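Putative thioesterase (PDB 3CJY) is a putative thioesterase that probably hydrolyses acyl-CoA thioesters with two hotdog-type domains, and that binds calcium. Local coordinates at residues S161-L166 against D223-S228; L166-K171 against A182-F187; G213-G218 against S244-A249. All coordinates share one frame; numbering follows the deposited sequence.

Contact 1 (S161-L166 against D223-S228); sequences SGRTRL and DMIIPS
The guanidinium of Arg-163 carries Ile-225 on one face: CD1 stands 3.7 Å above the plane of the guanidinium, over its centre, while a water lies in plane at the edge. Arg-165 turns one face of its own guanidinium to CD of Arg-163, which sits toward the rim, and gives its edge to the carboxylate of Asp-223. The bond from Arg-165 NE to Asp-223 OD1 is 2.9 Å long and nearly straight (172°). It lies in the guanidinium plane but meets OD1 from above the carboxylate plane, the two planes being 54° apart. The water at Arg-163 NH1 also donates to Asp-223 OD1 and to Met-224 O; a second bridges Arg-165 NH2 and Asp-223 OD2, which Trp-241 holds as well. Salt-bridged to Arg-165 and near Arg-163, this buried carboxylate is likely to stay ionised.

Beneath these side chains, strands 163-170 and 220-230 run antiparallel in the sheet of a hotdog domain. Thr-164 and Met-224 form a hydrogen-bonded pair: Thr-164 N lies 3.0 Å from Met-224 O, and Met-224 N returns the bond to Thr-164 O. Both side chains pack on Ala-191 of helix 188-196. Met-224, a selenomethionine, bends at chi3 (-75°), and its CE reaches both Thr-164 CG2 (3.5 Å) and Leu-166 CD1 (3.8 Å). Gly-162 O accepts from Ile-226 N (2.8 Å); a CB on Gly-162 would run into Ile-226 O.

Contact 2 (L166-K171 against A182-F187); sequences LWLRRK and AMFADF
Apolar packing of Leu-168, on strand 163-170, against Phe-184 and Phe-187 joins the sheet of a hotdog domain to helix 178-185, which it wraps, and to the turn that leads into helix 188-196. Two CH-pi contacts carry it. Leu-168 CB sits over the centre of the Phe-184 ring, 3.9 Å from the centroid, and the two side chains slide past each other in opposite directions. Leu-168 and Phe-187 instead reach toward each other tip to tip. Here CD1 lies over the centre of the Phe-187 face, 3.9 Å from the centroid and 5° off the ring normal. The same methyl touches the face of Phe-184, 3.6 Å from its CD1, so both rings share it. Leu-168 CD2 adds a contact of 3.7 Å with Phe-187 CE2. A leucine, branched at CG, can place all three carbons.

Further along the strand, Arg-170 CG rests 3.9 Å from Phe-184 CZ. The chain bends at chi3 (64°), turning NE. Arg-170 NH1 lies 3.6 Å from CE of the selenomethionine Met-183, while NH2 forms a salt bridge with Asp-172. Ile-149 of the adjacent strand 149-153 touches both Arg-170 and Phe-184, Cys-220 of strand 220-230 also packs on Phe-184, and Met-183 rests on Ala-42 of helix 37-52.

Contact 3 (G213-G218 against S244-A249); sequences GAAAPG and SGRLLA
Gly-213 and its neighbours Ala-214 and Ala-215 run past Arg-246 and Leu-248 where strand 247-256 begins with a classic beta bulge, Leu-248 and Ala-249 both facing Leu-240. The loop segment 213-218 leaves strand 203-211, the partner of strand 247-256 in the antiparallel sheet of the hotdog domain.

Two kinds of hydrogen bond tie the pieces together. Between backbones, Gly-213 N donates to Leu-248 O at 3.1 Å, nearly straight (170°) and on a lone pair in the carbonyl plane. From a side chain, Arg-246 grips the single oxygen of Ala-214 end-on with two nitrogens: NH1 stands 3.0 Å from Ala-214 O, and NH2 stands 2.8 Å from it. The oxygen lies in the guanidinium plane, whereas both nitrogens come from one face of the Ala-214 carbonyl plane. The long arginine leaves the backbone with CG anti to N (chi1 179°) and bends at chi3 (59°), which turns NE off the line of the chain. An alanine in place of Arg-246 would probably leave Ala-214 O without these two donors and the loop freer to shift.

Packing is close around the guanidinium. A CB on Gly-213 would be tight against Arg-246 NH1. The methyl of Ala-215 touches two partners, its CB being 3.5 Å from Arg-246 NH2 and, in an apolar contact, 4.0 Å from Leu-248 CD1. Against one face of the Arg-246 guanidinium lies Leu-248 CD2, 3.3 Å above the plane and offset toward the rim.

How the contacts relate
All three contacts belong to the C-terminal hotdog domain and reach the same antiparallel sheet. The centres of contacts 1 and 2 are about 14 Å apart, those of 2 and 3 about 12 Å, and those of 1 and 3 about 20 Å. Contacts 1 and 2 share Leu-166 and meet where Met-224 touches Phe-187; contacts 2 and 3 touch at Arg-169 and Gly-218. Along the chain, 182-187 falls between the segments of contact 1, and contacts 1 and 3 alternate theirs. Contact 1 joins neighbouring strands, contact 2 packs helix 178-185 and the turn after it against the sheet, and contact 3 secures a surface loop. Segments 223-228 and 244-249 reach the second subunit through Ser-228 and Leu-247.

Contact 1 (S161-L166 against D223-S228)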
# COMPACT_ATOMS: atom_id res chain seq x y z
N SER A 161 18.81 3.11 11.28
CA SER A 161 18.42 4.35 10.59
C SER A 161 17.05 4.27 9.99
O SER A 161 16.73 3.33 9.26
CB SER A 161 19.43 4.64 9.46
OG SER A 161 19.23 5.94 8.94
N GLY A 162 16.22 5.24 10.35
CA GLY A 162 14.89 5.35 9.78
C GLY A 162 13.82 4.51 10.45
O GLY A 162 12.66 4.63 10.13
N ARG A 163 14.24 3.64 11.34
CA ARG A 163 13.32 2.76 12.06
C ARG A 163 12.85 3.27 13.41
O ARG A 163 13.58 3.95 14.15
CB ARG A 163 13.90 1.35 12.20
CG ARG A 163 14.29 0.65 10.89
CD ARG A 163 14.73 -0.74 11.12
NE ARG A 163 15.07 -1.42 9.87
CZ ARG A 163 14.22 -2.13 9.12
NH1 ARG A 163 12.96 -2.24 9.44
NH2 ARG A 163 14.65 -2.71 8.00
N THR A 164 11.62 2.88 13.71
CA THR A 164 10.97 3.12 15.02
C THR A 164 10.19 1.85 15.36
O THR A 164 9.38 1.36 14.56
CB THR A 164 10.08 4.35 15.01
OG1 THR A 164 10.89 5.53 14.83
CG2 THR A 164 9.26 4.46 16.31
N ARG A 165 10.51 1.29 16.53
CA ARG A 165 9.84 0.08 17.04
C ARG A 165 9.23 0.36 18.40
O ARG A 165 9.91 0.72 19.35
CB ARG A 165 10.79 -1.09 17.09
CG ARG A 165 11.32 -1.48 15.75
CD ARG A 165 12.46 -2.45 15.78
NE ARG A 165 12.62 -3.04 14.46
CZ ARG A 165 13.77 -3.44 13.95
NH1 ARG A 165 14.88 -3.26 14.63
NH2 ARG A 165 13.79 -3.98 12.74
N LEU A 166 7.90 0.30 18.44
CA LEU A 166 7.12 0.56 19.65
C LEU A 166 6.25 -0.64 20.02
O LEU A 166 5.68 -1.30 19.15
CB LEU A 166 6.19 1.76 19.37
CG LEU A 166 6.84 3.05 18.92
CD1 LEU A 166 5.70 4.06 18.62
CD2 LEU A 166 7.71 3.59 19.99
N ASP A 223 6.29 -2.05 14.19
CA ASP A 223 7.64 -2.09 13.62
C ASP A 223 7.69 -1.32 12.30
O ASP A 223 7.30 -1.83 11.27
CB ASP A 223 7.90 -3.61 13.43
CG ASP A 223 9.28 -3.95 12.91
OD1 ASP A 223 10.16 -3.09 12.90
OD2 ASP A 223 9.44 -5.14 12.52
N MSE A 224 8.22 -0.10 12.39
CA MSE A 224 8.18 0.92 11.35
C MSE A 224 9.49 1.34 10.76
O MSE A 224 10.54 1.35 11.41
CB MSE A 224 7.52 2.21 11.93
CG MSE A 224 6.12 1.99 12.46
SE MSE A 224 5.21 3.47 13.22
CE MSE A 224 6.20 3.52 14.87
N ILE A 225 9.42 1.70 9.48
CA ILE A 225 10.56 2.29 8.81
C ILE A 225 10.10 3.44 7.93
O ILE A 225 9.04 3.38 7.28
CB ILE A 225 11.38 1.22 7.96
CG1 ILE A 225 12.66 1.82 7.41
CG2 ILE A 225 10.48 0.67 6.83
CD1 ILE A 225 13.67 0.80 6.88
N ILE A 226 10.90 4.50 7.90
CA ILE A 226 10.74 5.60 6.92
C ILE A 226 11.98 5.49 6.04
O ILE A 226 13.08 5.85 6.44
CB ILE A 226 10.74 7.02 7.59
CG1 ILE A 226 9.66 7.13 8.66
CG2 ILE A 226 10.55 8.05 6.52
CD1 ILE A 226 8.23 6.96 8.14
N PRO A 227 11.84 4.91 4.84
CA PRO A 227 13.05 4.63 4.09
C PRO A 227 13.61 5.79 3.25
O PRO A 227 14.80 5.83 2.95
CB PRO A 227 12.61 3.47 3.16
CG PRO A 227 11.21 3.77 2.88
CD PRO A 227 10.66 4.27 4.22
N SER A 228 12.74 6.70 2.88
CA SER A 228 13.10 7.77 1.99
C SER A 228 12.05 8.91 1.93
O SER A 228 10.89 8.78 2.33
CB SER A 228 13.29 7.19 0.59
OG SER A 228 12.02 6.69 0.18
O HOH W 1 11.51 -1.19 11.75
O HOH W 2 11.69 -5.63 11.44

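Contact 2 (L166-K171 against A182-F187)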
# COMPACT_ATOMS: atom_id res chain seq x y z
N LEU A 166 7.90 0.30 18.44
CA LEU A 166 7.12 0.56 19.65
C LEU A 166 6.25 -0.64 20.02
O LEU A 166 5.68 -1.30 19.15
CB LEU A 166 6.19 1.76 19.37
CG LEU A 166 6.84 3.05 18.92
CD1 LEU A 166 5.70 4.06 18.62
CD2 LEU A 166 7.71 3.59 19.99
N TRP A 167 6.13 -0.90 21.32
CA TRP A 167 5.12 -1.80 21.83
C TRP A 167 3.88 -0.93 22.11
O TRP A 167 3.94 0.10 22.81
CB TRP A 167 5.54 -2.52 23.12
CG TRP A 167 6.51 -3.62 22.95
CD1 TRP A 167 7.81 -3.63 23.33
CD2 TRP A 167 6.25 -4.90 22.36
NE1 TRP A 167 8.38 -4.84 23.05
CE2 TRP A 167 7.46 -5.63 22.42
CE3 TRP A 167 5.15 -5.49 21.79
CZ2 TRP A 167 7.56 -6.96 21.95
CZ3 TRP A 167 5.25 -6.80 21.32
CH2 TRP A 167 6.43 -7.51 21.41
N LEU A 168 2.75 -1.36 21.58
CA LEU A 168 1.48 -0.65 21.74
C LEU A 168 0.42 -1.55 22.33
O LEU A 168 0.31 -2.70 22.00
CB LEU A 168 0.94 -0.15 20.39
CG LEU A 168 1.88 0.74 19.58
CD1 LEU A 168 1.21 1.00 18.20
CD2 LEU A 168 2.24 2.02 20.32
N ARG A 169 -0.36 -1.00 23.25
CA ARG A 169 -1.43 -1.77 23.85
C ARG A 169 -2.60 -0.85 24.16
O ARG A 169 -2.42 0.20 24.82
CB ARG A 169 -0.97 -2.45 25.13
CG ARG A 169 -2.10 -3.33 25.70
CD ARG A 169 -1.68 -4.12 26.90
NE ARG A 169 -1.24 -3.33 28.05
CZ ARG A 169 -0.75 -3.90 29.15
NH1 ARG A 169 -0.67 -5.22 29.23
NH2 ARG A 169 -0.32 -3.17 30.19
N ARG A 170 -3.77 -1.24 23.67
CA ARG A 170 -5.01 -0.50 23.99
C ARG A 170 -5.34 -0.67 25.46
O ARG A 170 -5.44 -1.80 26.00
CB ARG A 170 -6.20 -0.96 23.15
CG ARG A 170 -6.14 -0.43 21.73
CD ARG A 170 -7.15 -0.97 20.88
NE ARG A 170 -8.46 -0.57 21.32
CZ ARG A 170 -9.51 -0.53 20.52
NH1 ARG A 170 -9.37 -0.84 19.23
NH2 ARG A 170 -10.68 -0.15 20.99
N LYS A 171 -5.53 0.46 26.13
CA LYS A 171 -5.87 0.43 27.55
C LYS A 171 -7.25 -0.17 27.79
O LYS A 171 -7.55 -0.61 28.88
CB LYS A 171 -5.76 1.84 28.17
CG LYS A 171 -4.27 2.34 28.28
CD LYS A 171 -4.16 3.76 28.85
CE LYS A 171 -2.80 4.37 28.63
NZ LYS A 171 -2.74 5.73 29.26
N ALA A 182 -5.57 -1.42 12.06
CA ALA A 182 -5.64 -0.26 11.21
C ALA A 182 -5.17 0.97 12.01
O ALA A 182 -4.48 1.82 11.51
CB ALA A 182 -7.07 -0.04 10.68
N MSE A 183 -5.57 1.04 13.28
CA MSE A 183 -5.23 2.20 14.10
C MSE A 183 -3.71 2.20 14.38
O MSE A 183 -3.04 3.22 14.26
CB MSE A 183 -6.11 2.23 15.35
CG MSE A 183 -7.45 2.86 14.98
SE MSE A 183 -8.78 2.93 16.42
CE MSE A 183 -9.22 1.27 16.34
N PHE A 184 -3.16 1.04 14.75
CA PHE A 184 -1.75 0.95 15.07
C PHE A 184 -0.83 1.17 13.86
O PHE A 184 0.31 1.66 13.98
CB PHE A 184 -1.42 -0.39 15.74
CG PHE A 184 -1.98 -0.53 17.15
CD1 PHE A 184 -2.31 0.59 17.90
CD2 PHE A 184 -2.01 -1.77 17.76
CE1 PHE A 184 -2.70 0.45 19.26
CE2 PHE A 184 -2.44 -1.92 19.10
CZ PHE A 184 -2.80 -0.79 19.82
N ALA A 185 -1.33 0.79 12.68
CA ALA A 185 -0.62 1.00 11.42
C ALA A 185 -0.40 2.50 11.17
O ALA A 185 0.57 2.90 10.56
CB ALA A 185 -1.41 0.38 10.19
N ASP A 186 -1.33 3.33 11.65
CA ASP A 186 -1.23 4.79 11.45
C ASP A 186 -0.40 5.52 12.51
O ASP A 186 -0.56 6.73 12.72
CB ASP A 186 -2.60 5.40 11.28
CG ASP A 186 -2.55 6.81 10.66
OD1 ASP A 186 -1.77 7.04 9.73
OD2 ASP A 186 -3.31 7.70 11.12
N PHE A 187 0.53 4.79 13.12
CA PHE A 187 1.54 5.40 13.97
C PHE A 187 2.80 5.82 13.15
O PHE A 187 3.75 6.38 13.67
CB PHE A 187 1.93 4.46 15.11
CG PHE A 187 1.05 4.58 16.32
CD1 PHE A 187 -0.31 4.32 16.25
CD2 PHE A 187 1.62 4.91 17.56
CE1 PHE A 187 -1.12 4.43 17.34
CE2 PHE A 187 0.81 5.00 18.69
CZ PHE A 187 -0.56 4.75 18.57

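Contact 3 (G213-G218 against S244-A249)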
# COMPACT_ATOMS: atom_id res chain seq x y z
N GLY A 213 -3.78 -11.92 9.84
CA GLY A 213 -4.50 -12.54 10.94
C GLY A 213 -4.68 -11.62 12.11
O GLY A 213 -4.03 -10.61 12.21
N ALA A 214 -5.62 -11.96 12.96
CA ALA A 214 -5.94 -11.15 14.12
C ALA A 214 -5.40 -11.85 15.32
O ALA A 214 -4.90 -12.98 15.26
CB ALA A 214 -7.42 -10.95 14.26
N ALA A 215 -5.57 -11.20 16.45
CA ALA A 215 -5.10 -11.78 17.71
C ALA A 215 -5.98 -11.34 18.84
O ALA A 215 -6.77 -10.37 18.74
CB ALA A 215 -3.64 -11.35 17.98
N ALA A 216 -5.85 -12.07 19.93
CA ALA A 216 -6.54 -11.78 21.18
C ALA A 216 -5.95 -10.47 21.74
O ALA A 216 -4.90 -9.99 21.29
CB ALA A 216 -6.32 -12.94 22.17
N PRO A 217 -6.59 -9.89 22.77
CA PRO A 217 -6.01 -8.68 23.39
C PRO A 217 -4.58 -8.87 23.86
O PRO A 217 -4.18 -9.93 24.33
CB PRO A 217 -6.97 -8.40 24.58
CG PRO A 217 -8.25 -9.12 24.21
CD PRO A 217 -7.82 -10.31 23.42
N GLY A 218 -3.83 -7.79 23.72
CA GLY A 218 -2.46 -7.74 24.16
C GLY A 218 -1.60 -6.72 23.47
O GLY A 218 -2.09 -5.81 22.82
N SER A 244 4.34 -12.59 20.40
CA SER A 244 5.01 -13.86 20.20
C SER A 244 5.65 -14.07 18.85
O SER A 244 5.99 -15.20 18.51
CB SER A 244 4.00 -15.00 20.43
OG SER A 244 3.44 -14.88 21.72
N GLY A 245 5.75 -13.01 18.07
CA GLY A 245 6.40 -13.07 16.80
C GLY A 245 5.54 -13.42 15.61
O GLY A 245 6.08 -13.63 14.51
N ARG A 246 4.22 -13.42 15.79
CA ARG A 246 3.31 -13.70 14.66
C ARG A 246 2.97 -12.42 13.99
O ARG A 246 2.65 -11.42 14.65
CB ARG A 246 2.06 -14.43 15.11
CG ARG A 246 1.08 -14.72 13.94
CD ARG A 246 -0.06 -15.70 14.30
NE ARG A 246 -0.89 -15.26 15.40
CZ ARG A 246 -2.06 -14.63 15.28
NH1 ARG A 246 -2.54 -14.33 14.10
NH2 ARG A 246 -2.73 -14.27 16.38
N LEU A 247 3.08 -12.43 12.65
CA LEU A 247 2.78 -11.27 11.84
C LEU A 247 1.25 -11.20 11.62
O LEU A 247 0.63 -12.15 11.15
CB LEU A 247 3.55 -11.33 10.53
CG LEU A 247 3.47 -10.14 9.58
CD1 LEU A 247 4.68 -10.16 8.61
CD2 LEU A 247 2.18 -10.03 8.83
N LEU A 248 0.68 -10.09 12.08
CA LEU A 248 -0.76 -9.85 11.98
C LEU A 248 -1.12 -9.07 10.73
O LEU A 248 -2.10 -9.37 9.99
CB LEU A 248 -1.23 -9.12 13.26
CG LEU A 248 -0.89 -9.79 14.57
CD1 LEU A 248 -1.43 -8.91 15.74
CD2 LEU A 248 -1.41 -11.24 14.64
N ALA A 249 -0.38 -7.99 10.51
CA ALA A 249 -0.65 -7.14 9.37
C ALA A 249 0.54 -6.33 8.96
O ALA A 249 1.56 -6.28 9.69
CB ALA A 249 -1.82 -6.18 9.69